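Local coordinates for SH2 domain-containing protein 3C (Homo sapiens, PDB 3T6G) that acts as an adapter in cell adhesion and migration signalling, using a closed C-terminal Cdc25-homology domain that binds BCAR1 but cannot perform canonical nucleotide exchange, at residues 36-41 with 283-288; 43-48 with 275-280; 119-124 with 313-318. The protein carries 2 engineered substitutions. All blocks are in the same frame, centred on the assembly; numbering follows the deposited sequence.

Overall arrangement
Contacts 1 and 2 share helix 35-46: contact 1 packs it on helix 279-287, contact 2 on the end of helix 271-276 and the turn before 279-287. Their centres are 10 Å apart, and Val-41 and Val-276 touch between them, so together they form one apolar seam. Almost every residue that touches there is buried. Contact 3 lies further out, its centre about 25 Å from the chain centre against 17 and 12 Å for contacts 1 and 2, and is only partly buried. There a salt bridge between Arg-124 and Glu-315 is added, with Leu-314 over the guanidinium. Although helices 279-287 and 296-314 are consecutive, contact 3 stays about 10 Å from contact 2 at the nearest atoms.

Contact 1: 36-41 with 283-288; sequences GLLRKV and MRLLWG
Leu-285 reaches from helix 279-287 into the side of helix 35-46 and is the common partner of Leu-37, Leu-38 and Val-41. It accounts for 86 of the 165 Å² buried between the two segments. The tight part is its CD1 methyl, which lies 3.6 Å from Leu-37 CD2 and equally near Leu-37 CG, so one branch of Leu-285 presses on the forked end of the other leucine. Both leucines have CG anti to the backbone N (chi1 -179° in Leu-37, 170° in Leu-285), a torsion that extends each fork across the gap between the helices.

Around this centre the packing eases. Leu-38 leaves its helix at a different angle, yet its CD2 swings back to 4.1 Å from Leu-285 CD1. On the other branch, Leu-285 CD2 stands 4.3 Å from Val-41 CG2. The helix segments approach to 11.1 Å at an angle of 132° between their directions, a wide separation bridged by branched side chains. Met-109 of helix 93-115 closes over Val-41 and Leu-285, and Ile-26 and Leu-33 from loops flank Leu-37 and Leu-38. The solvent side is polar: Arg-39 and Lys-40 face outward from helix 35-46, and Arg-39 pairs with Glu-43 along the same helix.

The contact joins a helix near the start of the modelled chain to one near the end of the Cdc25-homology domain by aliphatic branches alone. The backbone pairing of Leu-285 with Leu-33 lies just outside; between the two segments the lack of directional bonds is consistent with shape and burial doing most of the holding.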
ATOM      1  N   GLY A  36     -15.861  -5.512 -27.655  1.00 73.89           N
ATOM      2  CA  GLY A  36     -15.413  -6.881 -27.840  1.00 72.54           C
ATOM      3  C   GLY A  36     -14.507  -7.284 -26.692  1.00 81.13           C
ATOM      4  O   GLY A  36     -14.634  -8.374 -26.127  1.00 85.19           O
ATOM      5  N   LEU A  37     -13.601  -6.380 -26.332  1.00 80.50           N
ATOM      6  CA  LEU A  37     -12.582  -6.668 -25.333  1.00 79.89           C
ATOM      7  C   LEU A  37     -13.176  -6.697 -23.937  1.00 71.81           C
ATOM      8  O   LEU A  37     -12.845  -7.563 -23.130  1.00 72.24           O
ATOM      9  CB  LEU A  37     -11.436  -5.654 -25.424  1.00 83.52           C
ATOM     10  CG  LEU A  37     -10.260  -5.833 -24.457  1.00 83.58           C
ATOM     11  CD1 LEU A  37      -9.746  -7.269 -24.483  1.00 83.85           C
ATOM     12  CD2 LEU A  37      -9.135  -4.832 -24.768  1.00 77.11           C
ATOM     13  N   LEU A  38     -14.057  -5.755 -23.645  1.00 71.28           N
ATOM     14  CA  LEU A  38     -14.825  -5.847 -22.404  1.00 70.97           C
ATOM     15  C   LEU A  38     -15.526  -7.209 -22.334  1.00 65.78           C
ATOM     16  O   LEU A  38     -15.518  -7.876 -21.293  1.00 62.37           O
ATOM     17  CB  LEU A  38     -15.840  -4.710 -22.312  1.00 64.88           C
ATOM     18  CG  LEU A  38     -15.162  -3.355 -22.157  1.00 64.62           C
ATOM     19  CD1 LEU A  38     -16.114  -2.208 -22.457  1.00 69.96           C
ATOM     20  CD2 LEU A  38     -14.582  -3.256 -20.768  1.00 53.25           C
ATOM     21  N   ARG A  39     -16.100  -7.633 -23.457  1.00 61.05           N
ATOM     22  CA  ARG A  39     -16.810  -8.900 -23.492  1.00 69.40           C
ATOM     23  C   ARG A  39     -15.853 -10.071 -23.221  1.00 77.21           C
ATOM     24  O   ARG A  39     -16.151 -10.947 -22.397  1.00 80.04           O
ATOM     25  CB  ARG A  39     -17.552  -9.059 -24.822  1.00 76.52           C
ATOM     26  CG  ARG A  39     -18.383 -10.341 -24.962  1.00 88.93           C
ATOM     27  CD  ARG A  39     -18.926 -10.508 -26.389  1.00100.09           C
ATOM     28  NE  ARG A  39     -17.876 -10.310 -27.394  1.00117.06           N
ATOM     29  CZ  ARG A  39     -16.741 -11.012 -27.457  1.00126.97           C
ATOM     30  NH1 ARG A  39     -16.492 -11.975 -26.576  1.00126.45           N
ATOM     31  NH2 ARG A  39     -15.843 -10.750 -28.403  1.00129.77           N
ATOM     32  N   LYS A  40     -14.700 -10.078 -23.896  1.00 73.10           N
ATOM     33  CA  LYS A  40     -13.697 -11.123 -23.682  1.00 70.12           C
ATOM     34  C   LYS A  40     -13.256 -11.158 -22.219  1.00 67.01           C
ATOM     35  O   LYS A  40     -13.217 -12.218 -21.585  1.00 62.19           O
ATOM     36  CB  LYS A  40     -12.474 -10.900 -24.580  1.00 79.79           C
ATOM     37  CG  LYS A  40     -11.950 -12.171 -25.259  1.00 85.60           C
ATOM     38  CD  LYS A  40     -11.810 -13.329 -24.273  1.00 89.98           C
ATOM     39  CE  LYS A  40     -11.682 -14.671 -24.992  1.00100.60           C
ATOM     40  NZ  LYS A  40     -12.155 -15.811 -24.143  1.00106.02           N
ATOM     41  N   VAL A  41     -12.932  -9.990 -21.676  1.00 67.99           N
ATOM     42  CA  VAL A  41     -12.549  -9.900 -20.269  1.00 63.18           C
ATOM     43  C   VAL A  41     -13.656 -10.463 -19.366  1.00 59.84           C
ATOM     44  O   VAL A  41     -13.378 -11.257 -18.466  1.00 61.97           O
ATOM     45  CB  VAL A  41     -12.147  -8.447 -19.881  1.00 62.58           C
ATOM     46  CG1 VAL A  41     -11.801  -8.335 -18.390  1.00 54.89           C
ATOM     47  CG2 VAL A  41     -10.982  -7.998 -20.736  1.00 53.59           C
ATOM     48  N   MET A 283      -4.668  -0.618 -17.687  1.00 61.69           N
ATOM     49  CA  MET A 283      -4.545   0.763 -18.113  1.00 58.95           C
ATOM     50  C   MET A 283      -4.942   0.924 -19.577  1.00 63.84           C
ATOM     51  O   MET A 283      -5.741   1.787 -19.915  1.00 70.44           O
ATOM     52  CB  MET A 283      -3.135   1.294 -17.837  1.00 62.12           C
ATOM     53  CG  MET A 283      -2.806   1.283 -16.357  1.00 54.89           C
ATOM     54  SD  MET A 283      -1.100   1.692 -16.002  1.00 67.81           S
ATOM     55  CE  MET A 283      -1.117   3.466 -16.366  1.00 53.86           C
ATOM     56  N   ARG A 284      -4.405   0.072 -20.440  1.00 70.27           N
ATOM     57  CA  ARG A 284      -4.733   0.097 -21.867  1.00 71.05           C
ATOM     58  C   ARG A 284      -6.201  -0.201 -22.154  1.00 76.10           C
ATOM     59  O   ARG A 284      -6.846   0.475 -22.967  1.00 78.04           O
ATOM     60  CB  ARG A 284      -3.854  -0.904 -22.610  1.00 72.76           C
ATOM     61  CG  ARG A 284      -2.464  -0.375 -22.917  1.00 61.44           C
ATOM     62  CD  ARG A 284      -2.557   0.553 -24.097  1.00 64.85           C
ATOM     63  NE  ARG A 284      -1.309   0.544 -24.840  1.00 86.95           N
ATOM     64  CZ  ARG A 284      -1.134  -0.029 -26.022  1.00 88.69           C
ATOM     65  NH1 ARG A 284      -2.144  -0.636 -26.626  1.00 78.78           N
ATOM     66  NH2 ARG A 284       0.057   0.027 -26.605  1.00102.38           N
ATOM     67  N   LEU A 285      -6.728  -1.224 -21.491  1.00 73.88           N
ATOM     68  CA  LEU A 285      -8.150  -1.543 -21.594  1.00 66.48           C
ATOM     69  C   LEU A 285      -8.994  -0.336 -21.239  1.00 59.74           C
ATOM     70  O   LEU A 285      -9.822   0.107 -22.011  1.00 61.28           O
ATOM     71  CB  LEU A 285      -8.503  -2.673 -20.634  1.00 62.64           C
ATOM     72  CG  LEU A 285      -9.988  -2.949 -20.447  1.00 62.58           C
ATOM     73  CD1 LEU A 285     -10.578  -3.418 -21.750  1.00 66.44           C
ATOM     74  CD2 LEU A 285     -10.170  -3.997 -19.362  1.00 64.73           C
ATOM     75  N   LEU A 286      -8.773   0.187 -20.045  1.00 66.55           N
ATOM     76  CA  LEU A 286      -9.596   1.256 -19.507  1.00 65.09           C
ATOM     77  C   LEU A 286      -9.420   2.575 -20.261  1.00 70.65           C
ATOM     78  O   LEU A 286     -10.385   3.223 -20.658  1.00 70.46           O
ATOM     79  CB  LEU A 286      -9.274   1.418 -18.023  1.00 67.20           C
ATOM     80  CG  LEU A 286      -9.705   0.171 -17.237  1.00 61.45           C
ATOM     81  CD1 LEU A 286      -9.168   0.162 -15.826  1.00 51.19           C
ATOM     82  CD2 LEU A 286     -11.223   0.051 -17.231  1.00 55.47           C
ATOM     83  N   TRP A 287      -8.183   2.973 -20.488  1.00 77.37           N
ATOM     84  CA  TRP A 287      -7.966   4.308 -21.024  1.00 75.73           C
ATOM     85  C   TRP A 287      -7.560   4.348 -22.492  1.00 72.73           C
ATOM     86  O   TRP A 287      -7.494   5.424 -23.087  1.00 77.95           O
ATOM     87  CB  TRP A 287      -7.003   5.087 -20.124  1.00 73.49           C
ATOM     88  CG  TRP A 287      -7.583   5.293 -18.732  1.00 67.80           C
ATOM     89  CD1 TRP A 287      -8.506   6.235 -18.356  1.00 56.89           C
ATOM     90  CD2 TRP A 287      -7.300   4.521 -17.551  1.00 63.26           C
ATOM     91  NE1 TRP A 287      -8.805   6.097 -17.019  1.00 62.23           N
ATOM     92  CE2 TRP A 287      -8.077   5.053 -16.503  1.00 58.40           C
ATOM     93  CE3 TRP A 287      -6.456   3.438 -17.278  1.00 61.76           C
ATOM     94  CZ2 TRP A 287      -8.040   4.542 -15.209  1.00 54.83           C
ATOM     95  CZ3 TRP A 287      -6.423   2.927 -15.987  1.00 60.57           C
ATOM     96  CH2 TRP A 287      -7.203   3.485 -14.968  1.00 54.32           C
ATOM     97  N   GLY A 288      -7.332   3.175 -23.083  1.00 66.15           N
ATOM     98  CA  GLY A 288      -6.892   3.088 -24.470  1.00 69.78           C
ATOM     99  C   GLY A 288      -5.443   3.540 -24.606  1.00 80.35           C
ATOM    100  O   GLY A 288      -4.905   4.186 -23.706  1.00 79.33           O
TER

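Contact 2: 43-48 with 275-280; sequences ELLAEV and EVFSTE
Val-276 meets two consecutive leucines of helix 35-46, one with each of its methyls. The apolar contacts are the whole of the cross-segment interaction. Leu-44 CD1 lies 3.6 Å from Val-276 CG2, the shortest approach in the contact, and Leu-44 CB sits 4.2 Å from the same methyl. The other branch is used by Leu-45, whose CD2 is 4.0 Å from Val-276 CG1. That methyl is anti to the backbone N (chi1 170°), which leaves CG2 beside the backbone N and turns the two branches to separate leucines.

An aromatic contact extends this group. Leu-45 CD2 also approaches Phe-277, 3.8 Å from CZ at the far end of the ring, so the same methyl touches both valine and phenylalanine, the two partners lying about 80° apart as seen from it. Leu-45 gives up 50 Å² to the contact and Val-276 57 Å², the two largest shares.

The polar interactions belong to the chain turn behind the apolar side chains. Helix 271-276 stops before Phe-277, and Ser-278 N bonds to Glu-275 O at 2.9 Å. Ser-278 then serves as N-cap of the following helix, its OG accepting from the backbone N of Phe-281. Arg-102 NH1 of helix 93-115 bonds to both Phe-277 O and Thr-279 OG1, bridging the residues on either side of Ser-278.

The apolar group is therefore closed in by two further helices of the all-helical domain. Met-109 of helix 93-115 packs on Val-276, Met-106 of that helix on Phe-277, and Leu-53, His-56 and Val-57 of helix 50-64 also line the phenylalanine.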
ATOM      1  N   GLU A  43     -16.016 -12.570 -20.255  1.00 54.69           N
ATOM      2  CA  GLU A  43     -15.938 -13.991 -20.528  1.00 60.78           C
ATOM      3  C   GLU A  43     -14.808 -14.627 -19.725  1.00 69.30           C
ATOM      4  O   GLU A  43     -15.038 -15.598 -19.011  1.00 74.43           O
ATOM      5  CB  GLU A  43     -15.799 -14.257 -22.026  1.00 75.99           C
ATOM      6  CG  GLU A  43     -17.146 -14.219 -22.754  1.00 95.45           C
ATOM      7  CD  GLU A  43     -17.037 -14.124 -24.273  1.00101.82           C
ATOM      8  OE1 GLU A  43     -15.954 -14.423 -24.835  1.00 97.10           O
ATOM      9  OE2 GLU A  43     -18.052 -13.741 -24.902  1.00107.69           O
ATOM     10  N   LEU A  44     -13.597 -14.066 -19.802  1.00 65.21           N
ATOM     11  CA  LEU A  44     -12.448 -14.679 -19.124  1.00 59.35           C
ATOM     12  C   LEU A  44     -12.651 -14.788 -17.621  1.00 61.28           C
ATOM     13  O   LEU A  44     -12.334 -15.813 -17.031  1.00 66.94           O
ATOM     14  CB  LEU A  44     -11.149 -13.941 -19.439  1.00 65.79           C
ATOM     15  CG  LEU A  44     -10.713 -14.110 -20.895  1.00 73.27           C
ATOM     16  CD1 LEU A  44      -9.729 -13.028 -21.277  1.00 72.23           C
ATOM     17  CD2 LEU A  44     -10.152 -15.517 -21.167  1.00 72.60           C
ATOM     18  N   LEU A  45     -13.191 -13.737 -17.009  1.00 68.16           N
ATOM     19  CA  LEU A  45     -13.463 -13.741 -15.576  1.00 62.16           C
ATOM     20  C   LEU A  45     -14.543 -14.771 -15.260  1.00 65.57           C
ATOM     21  O   LEU A  45     -14.412 -15.550 -14.309  1.00 61.18           O
ATOM     22  CB  LEU A  45     -13.861 -12.341 -15.082  1.00 51.94           C
ATOM     23  CG  LEU A  45     -12.801 -11.236 -15.229  1.00 57.35           C
ATOM     24  CD1 LEU A  45     -13.371  -9.809 -15.036  1.00 49.35           C
ATOM     25  CD2 LEU A  45     -11.661 -11.514 -14.255  1.00 45.14           C
ATOM     26  N   ALA A  46     -15.596 -14.785 -16.075  1.00 69.77           N
ATOM     27  CA  ALA A  46     -16.716 -15.715 -15.871  1.00 72.98           C
ATOM     28  C   ALA A  46     -16.347 -17.194 -15.983  1.00 76.33           C
ATOM     29  O   ALA A  46     -16.913 -18.021 -15.271  1.00 81.52           O
ATOM     30  CB  ALA A  46     -17.854 -15.401 -16.826  1.00 53.24           C
ATOM     31  N   GLU A  47     -15.414 -17.516 -16.880  1.00 78.21           N
ATOM     32  CA  GLU A  47     -15.073 -18.912 -17.202  1.00 76.60           C
ATOM     33  C   GLU A  47     -14.686 -19.691 -15.968  1.00 69.84           C
ATOM     34  O   GLU A  47     -14.691 -20.916 -15.969  1.00 76.85           O
ATOM     35  CB  GLU A  47     -13.890 -18.993 -18.185  1.00 74.81           C
ATOM     36  CG  GLU A  47     -14.213 -18.716 -19.653  1.00 79.39           C
ATOM     37  CD  GLU A  47     -12.973 -18.729 -20.557  1.00 86.43           C
ATOM     38  OE1 GLU A  47     -11.962 -19.381 -20.194  1.00 85.15           O
ATOM     39  OE2 GLU A  47     -13.011 -18.078 -21.632  1.00 89.47           O
ATOM     40  N   VAL A  48     -14.330 -18.985 -14.908  1.00 61.88           N
ATOM     41  CA  VAL A  48     -13.602 -19.654 -13.861  1.00 58.46           C
ATOM     42  C   VAL A  48     -14.049 -19.218 -12.467  1.00 57.36           C
ATOM     43  O   VAL A  48     -14.478 -18.083 -12.262  1.00 56.33           O
ATOM     44  CB  VAL A  48     -12.079 -19.484 -14.089  1.00 53.31           C
ATOM     45  CG1 VAL A  48     -11.519 -18.298 -13.302  1.00 48.67           C
ATOM     46  CG2 VAL A  48     -11.360 -20.757 -13.734  1.00 62.33           C
ATOM     47  N   GLU A 275      -2.997 -12.094 -18.087  1.00 43.88           N
ATOM     48  CA  GLU A 275      -3.074 -10.802 -18.776  1.00 48.43           C
ATOM     49  C   GLU A 275      -4.124  -9.873 -18.144  1.00 61.68           C
ATOM     50  O   GLU A 275      -3.844  -8.680 -17.902  1.00 59.80           O
ATOM     51  CB  GLU A 275      -3.358 -10.978 -20.249  1.00 54.81           C
ATOM     52  CG  GLU A 275      -3.235  -9.701 -21.039  1.00 61.66           C
ATOM     53  CD  GLU A 275      -2.880  -9.975 -22.494  1.00 71.95           C
ATOM     54  OE1 GLU A 275      -2.468 -11.121 -22.797  1.00 73.82           O
ATOM     55  OE2 GLU A 275      -3.017  -9.054 -23.336  1.00 76.71           O
ATOM     56  N   VAL A 276      -5.312 -10.435 -17.857  1.00 56.56           N
ATOM     57  CA  VAL A 276      -6.477  -9.668 -17.386  1.00 50.08           C
ATOM     58  C   VAL A 276      -6.168  -8.955 -16.076  1.00 56.98           C
ATOM     59  O   VAL A 276      -6.605  -7.836 -15.834  1.00 52.66           O
ATOM     60  CB  VAL A 276      -7.721 -10.596 -17.217  1.00 59.02           C
ATOM     61  CG1 VAL A 276      -8.825  -9.879 -16.519  1.00 52.98           C
ATOM     62  CG2 VAL A 276      -8.210 -11.126 -18.592  1.00 46.36           C
ATOM     63  N   PHE A 277      -5.365  -9.614 -15.248  1.00 65.68           N
ATOM     64  CA  PHE A 277      -5.003  -9.123 -13.933  1.00 57.94           C
ATOM     65  C   PHE A 277      -3.672  -8.371 -13.944  1.00 62.72           C
ATOM     66  O   PHE A 277      -3.028  -8.198 -12.896  1.00 56.84           O
ATOM     67  CB  PHE A 277      -4.927 -10.298 -12.963  1.00 52.31           C
ATOM     68  CG  PHE A 277      -6.261 -10.790 -12.533  1.00 61.67           C
ATOM     69  CD1 PHE A 277      -7.201  -9.902 -12.004  1.00 60.02           C
ATOM     70  CD2 PHE A 277      -6.604 -12.128 -12.679  1.00 60.51           C
ATOM     71  CE1 PHE A 277      -8.456 -10.349 -11.613  1.00 56.02           C
ATOM     72  CE2 PHE A 277      -7.859 -12.584 -12.288  1.00 57.11           C
ATOM     73  CZ  PHE A 277      -8.784 -11.696 -11.762  1.00 59.11           C
ATOM     74  N   SER A 278      -3.258  -7.939 -15.130  1.00 55.28           N
ATOM     75  CA  SER A 278      -2.047  -7.158 -15.251  1.00 56.36           C
ATOM     76  C   SER A 278      -2.419  -5.679 -15.413  1.00 61.77           C
ATOM     77  O   SER A 278      -3.325  -5.347 -16.207  1.00 57.36           O
ATOM     78  CB  SER A 278      -1.189  -7.654 -16.423  1.00 55.12           C
ATOM     79  OG  SER A 278      -1.142  -6.695 -17.465  1.00 60.54           O
ATOM     80  N   THR A 279      -1.723  -4.811 -14.659  1.00 56.91           N
ATOM     81  CA  THR A 279      -2.037  -3.371 -14.587  1.00 53.01           C
ATOM     82  C   THR A 279      -1.856  -2.659 -15.929  1.00 60.11           C
ATOM     83  O   THR A 279      -2.683  -1.822 -16.321  1.00 65.64           O
ATOM     84  CB  THR A 279      -1.184  -2.640 -13.544  1.00 51.06           C
ATOM     85  OG1 THR A 279      -1.413  -3.206 -12.250  1.00 54.01           O
ATOM     86  CG2 THR A 279      -1.547  -1.164 -13.525  1.00 44.85           C
ATOM     87  N   GLU A 280      -0.770  -2.987 -16.621  1.00 52.06           N
ATOM     88  CA  GLU A 280      -0.574  -2.524 -17.987  1.00 58.56           C
ATOM     89  C   GLU A 280      -1.748  -2.908 -18.887  1.00 62.09           C
ATOM     90  O   GLU A 280      -2.246  -2.088 -19.660  1.00 68.49           O
ATOM     91  CB  GLU A 280       0.726  -3.093 -18.564  1.00 64.32           C
ATOM     92  CG  GLU A 280       1.924  -3.002 -17.618  1.00 63.54           C
ATOM     93  CD  GLU A 280       3.256  -2.852 -18.358  1.00 77.20           C
ATOM     94  OE1 GLU A 280       4.315  -3.205 -17.794  1.00 82.58           O
ATOM     95  OE2 GLU A 280       3.252  -2.364 -19.504  1.00 85.58           O
TER

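Contact 3: 119-124 with 313-318; sequences GSAEER and KLEPAV
Arg-124 and Glu-315 come at each other from opposite directions, with Glu-315 OE2 at the edge of the guanidinium, tilted 18° from its plane. The bond runs from Arg-124 NH2 to Glu-315 OE2 at 2.8 Å with an N-H...O angle of 149°. It is one-sided: a single amino group meets a single oxygen on the anti side of the carboxylate, and the two planes are turned 46° apart. Bends at chi2 and chi3 lay the guanidinium between Leu-314 and the backbone of Ser-120 and Ala-121. Leu-314 CG lies over one face on the NH1 side, 3.6 Å from Arg-124 NH1, and Ala-121 CA lies 3.4 Å above the other, toward the rim. Cut back to an alanine, this position would probably leave Glu-315 without its charged mate and open a gap beside Leu-314.

The polar ends have further partners. Thr-166 OG1 bonds with both Arg-124 NE and Glu-315 OE2, while Glu-315 OE1 takes the backbone N of Gln-165 and Arg-124 NH1 donates to Ser-117 O. The salt bridge thus ties the tail of helix 296-314 to the N-terminal turn of helix 121-140 in the Cdc25-homology domain, beside the start of helix 164-173.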
ATOM      1  N   GLY A 119     -27.509  -7.424 -18.060  1.00 82.02           N
ATOM      2  CA  GLY A 119     -28.610  -8.332 -18.308  1.00 82.04           C
ATOM      3  C   GLY A 119     -29.793  -7.981 -17.436  1.00 85.01           C
ATOM      4  O   GLY A 119     -30.917  -7.800 -17.919  1.00 83.15           O
ATOM      5  N   SER A 120     -29.530  -7.868 -16.140  1.00 79.85           N
ATOM      6  CA  SER A 120     -30.579  -7.577 -15.180  1.00 75.09           C
ATOM      7  C   SER A 120     -29.970  -7.496 -13.798  1.00 70.31           C
ATOM      8  O   SER A 120     -28.871  -7.987 -13.573  1.00 79.66           O
ATOM      9  CB  SER A 120     -31.654  -8.667 -15.215  1.00 69.94           C
ATOM     10  OG  SER A 120     -31.144  -9.913 -14.769  1.00 69.15           O
ATOM     11  N   ALA A 121     -30.682  -6.875 -12.871  1.00 62.74           N
ATOM     12  CA  ALA A 121     -30.205  -6.777 -11.506  1.00 64.12           C
ATOM     13  C   ALA A 121     -29.934  -8.180 -10.997  1.00 66.40           C
ATOM     14  O   ALA A 121     -29.063  -8.395 -10.160  1.00 76.41           O
ATOM     15  CB  ALA A 121     -31.230  -6.066 -10.634  1.00 67.17           C
ATOM     16  N   GLU A 122     -30.674  -9.147 -11.519  1.00 71.27           N
ATOM     17  CA  GLU A 122     -30.542 -10.531 -11.060  1.00 73.93           C
ATOM     18  C   GLU A 122     -29.220 -11.219 -11.472  1.00 71.60           C
ATOM     19  O   GLU A 122     -28.601 -11.910 -10.662  1.00 63.99           O
ATOM     20  CB  GLU A 122     -31.734 -11.332 -11.542  1.00 68.47           C
ATOM     21  CG  GLU A 122     -32.006 -12.585 -10.756  1.00 79.03           C
ATOM     22  CD  GLU A 122     -33.317 -13.233 -11.182  1.00 85.04           C
ATOM     23  OE1 GLU A 122     -33.263 -14.077 -12.109  1.00 80.70           O
ATOM     24  OE2 GLU A 122     -34.381 -12.872 -10.605  1.00 80.54           O
ATOM     25  N   GLU A 123     -28.798 -11.041 -12.725  1.00 68.27           N
ATOM     26  CA  GLU A 123     -27.462 -11.489 -13.146  1.00 76.50           C
ATOM     27  C   GLU A 123     -26.363 -10.734 -12.422  1.00 70.94           C
ATOM     28  O   GLU A 123     -25.397 -11.338 -11.932  1.00 71.99           O
ATOM     29  CB  GLU A 123     -27.247 -11.273 -14.642  1.00 87.07           C
ATOM     30  CG  GLU A 123     -27.967 -12.246 -15.539  1.00 96.25           C
ATOM     31  CD  GLU A 123     -27.804 -11.876 -16.996  1.00100.60           C
ATOM     32  OE1 GLU A 123     -26.647 -11.577 -17.407  1.00 88.54           O
ATOM     33  OE2 GLU A 123     -28.841 -11.861 -17.712  1.00101.06           O
ATOM     34  N   ARG A 124     -26.500  -9.406 -12.398  1.00 58.97           N
ATOM     35  CA  ARG A 124     -25.581  -8.548 -11.673  1.00 56.74           C
ATOM     36  C   ARG A 124     -25.396  -8.978 -10.217  1.00 64.25           C
ATOM     37  O   ARG A 124     -24.264  -9.037  -9.735  1.00 75.18           O
ATOM     38  CB  ARG A 124     -26.062  -7.118 -11.717  1.00 68.11           C
ATOM     39  CG  ARG A 124     -25.435  -6.303 -12.799  1.00 70.28           C
ATOM     40  CD  ARG A 124     -25.288  -4.890 -12.296  1.00 64.97           C
ATOM     41  NE  ARG A 124     -26.559  -4.406 -11.795  1.00 61.74           N
ATOM     42  CZ  ARG A 124     -27.611  -4.184 -12.576  1.00 67.73           C
ATOM     43  NH1 ARG A 124     -27.516  -4.403 -13.882  1.00 60.81           N
ATOM     44  NH2 ARG A 124     -28.748  -3.730 -12.054  1.00 75.59           N
ATOM     45  N   LYS A 313     -27.505   4.693 -15.651  1.00 88.87           N
ATOM     46  CA  LYS A 313     -28.188   4.094 -16.795  1.00 88.88           C
ATOM     47  C   LYS A 313     -28.743   2.756 -16.378  1.00 90.32           C
ATOM     48  O   LYS A 313     -29.859   2.383 -16.744  1.00 91.06           O
ATOM     49  CB  LYS A 313     -27.220   3.873 -17.953  1.00 90.85           C
ATOM     50  CG  LYS A 313     -26.787   5.140 -18.664  1.00103.71           C
ATOM     51  CD  LYS A 313     -27.593   5.380 -19.942  1.00110.66           C
ATOM     52  CE  LYS A 313     -27.034   6.577 -20.719  1.00114.06           C
ATOM     53  NZ  LYS A 313     -27.686   6.775 -22.045  1.00115.20           N
ATOM     54  N   LEU A 314     -27.942   2.026 -15.613  1.00 86.10           N
ATOM     55  CA  LEU A 314     -28.342   0.719 -15.130  1.00 81.65           C
ATOM     56  C   LEU A 314     -29.536   0.842 -14.195  1.00 81.92           C
ATOM     57  O   LEU A 314     -30.624   0.362 -14.506  1.00 86.74           O
ATOM     58  CB  LEU A 314     -27.174   0.046 -14.422  1.00 75.97           C
ATOM     59  CG  LEU A 314     -26.619  -1.191 -15.111  1.00 77.36           C
ATOM     60  CD1 LEU A 314     -26.707  -1.076 -16.621  1.00 82.05           C
ATOM     61  CD2 LEU A 314     -25.195  -1.416 -14.666  1.00 71.90           C
ATOM     62  N   GLU A 315     -29.328   1.481 -13.048  1.00 80.42           N
ATOM     63  CA  GLU A 315     -30.414   1.729 -12.097  1.00 75.46           C
ATOM     64  C   GLU A 315     -30.571   3.229 -11.843  1.00 79.51           C
ATOM     65  O   GLU A 315     -29.944   3.769 -10.942  1.00 77.01           O
ATOM     66  CB  GLU A 315     -30.177   0.973 -10.780  1.00 66.99           C
ATOM     67  CG  GLU A 315     -29.825  -0.504 -10.980  1.00 74.70           C
ATOM     68  CD  GLU A 315     -29.719  -1.277  -9.673  1.00 84.53           C
ATOM     69  OE1 GLU A 315     -30.269  -0.806  -8.657  1.00 86.04           O
ATOM     70  OE2 GLU A 315     -29.082  -2.360  -9.667  1.00 84.17           O
ATOM     71  N   PRO A 316     -31.424   3.900 -12.642  1.00 89.84           N
ATOM     72  CA  PRO A 316     -31.671   5.347 -12.555  1.00 95.87           C
ATOM     73  C   PRO A 316     -32.140   5.799 -11.172  1.00102.68           C
ATOM     74  O   PRO A 316     -32.867   5.056 -10.499  1.00 93.72           O
ATOM     75  CB  PRO A 316     -32.786   5.572 -13.580  1.00 90.11           C
ATOM     76  CG  PRO A 316     -32.605   4.450 -14.572  1.00 85.87           C
ATOM     77  CD  PRO A 316     -32.217   3.276 -13.719  1.00 86.16           C
ATOM     78  N   ALA A 317     -31.731   7.009 -10.779  1.00110.42           N
ATOM     79  CA  ALA A 317     -32.041   7.580  -9.462  1.00113.90           C
ATOM     80  C   ALA A 317     -33.390   8.318  -9.378  1.00111.21           C
ATOM     81  O   ALA A 317     -34.163   8.083  -8.455  1.00115.08           O
ATOM     82  CB  ALA A 317     -30.909   8.507  -9.019  1.00117.21           C
ATOM     83  N   VAL A 318     -33.645   9.207 -10.338  1.00107.35           N
ATOM     84  CA  VAL A 318     -34.852  10.043 -10.400  1.00111.93           C
ATOM     85  C   VAL A 318     -35.668  10.146  -9.108  1.00116.82           C
ATOM     86  O   VAL A 318     -36.504  11.040  -8.959  1.00118.95           O
ATOM     87  CB  VAL A 318     -35.782   9.608 -11.542  1.00106.04           C
ATOM     88  CG1 VAL A 318     -37.073  10.414 -11.497  1.00108.04           C
ATOM     89  CG2 VAL A 318     -35.083   9.772 -12.882  1.00 97.61           C
TER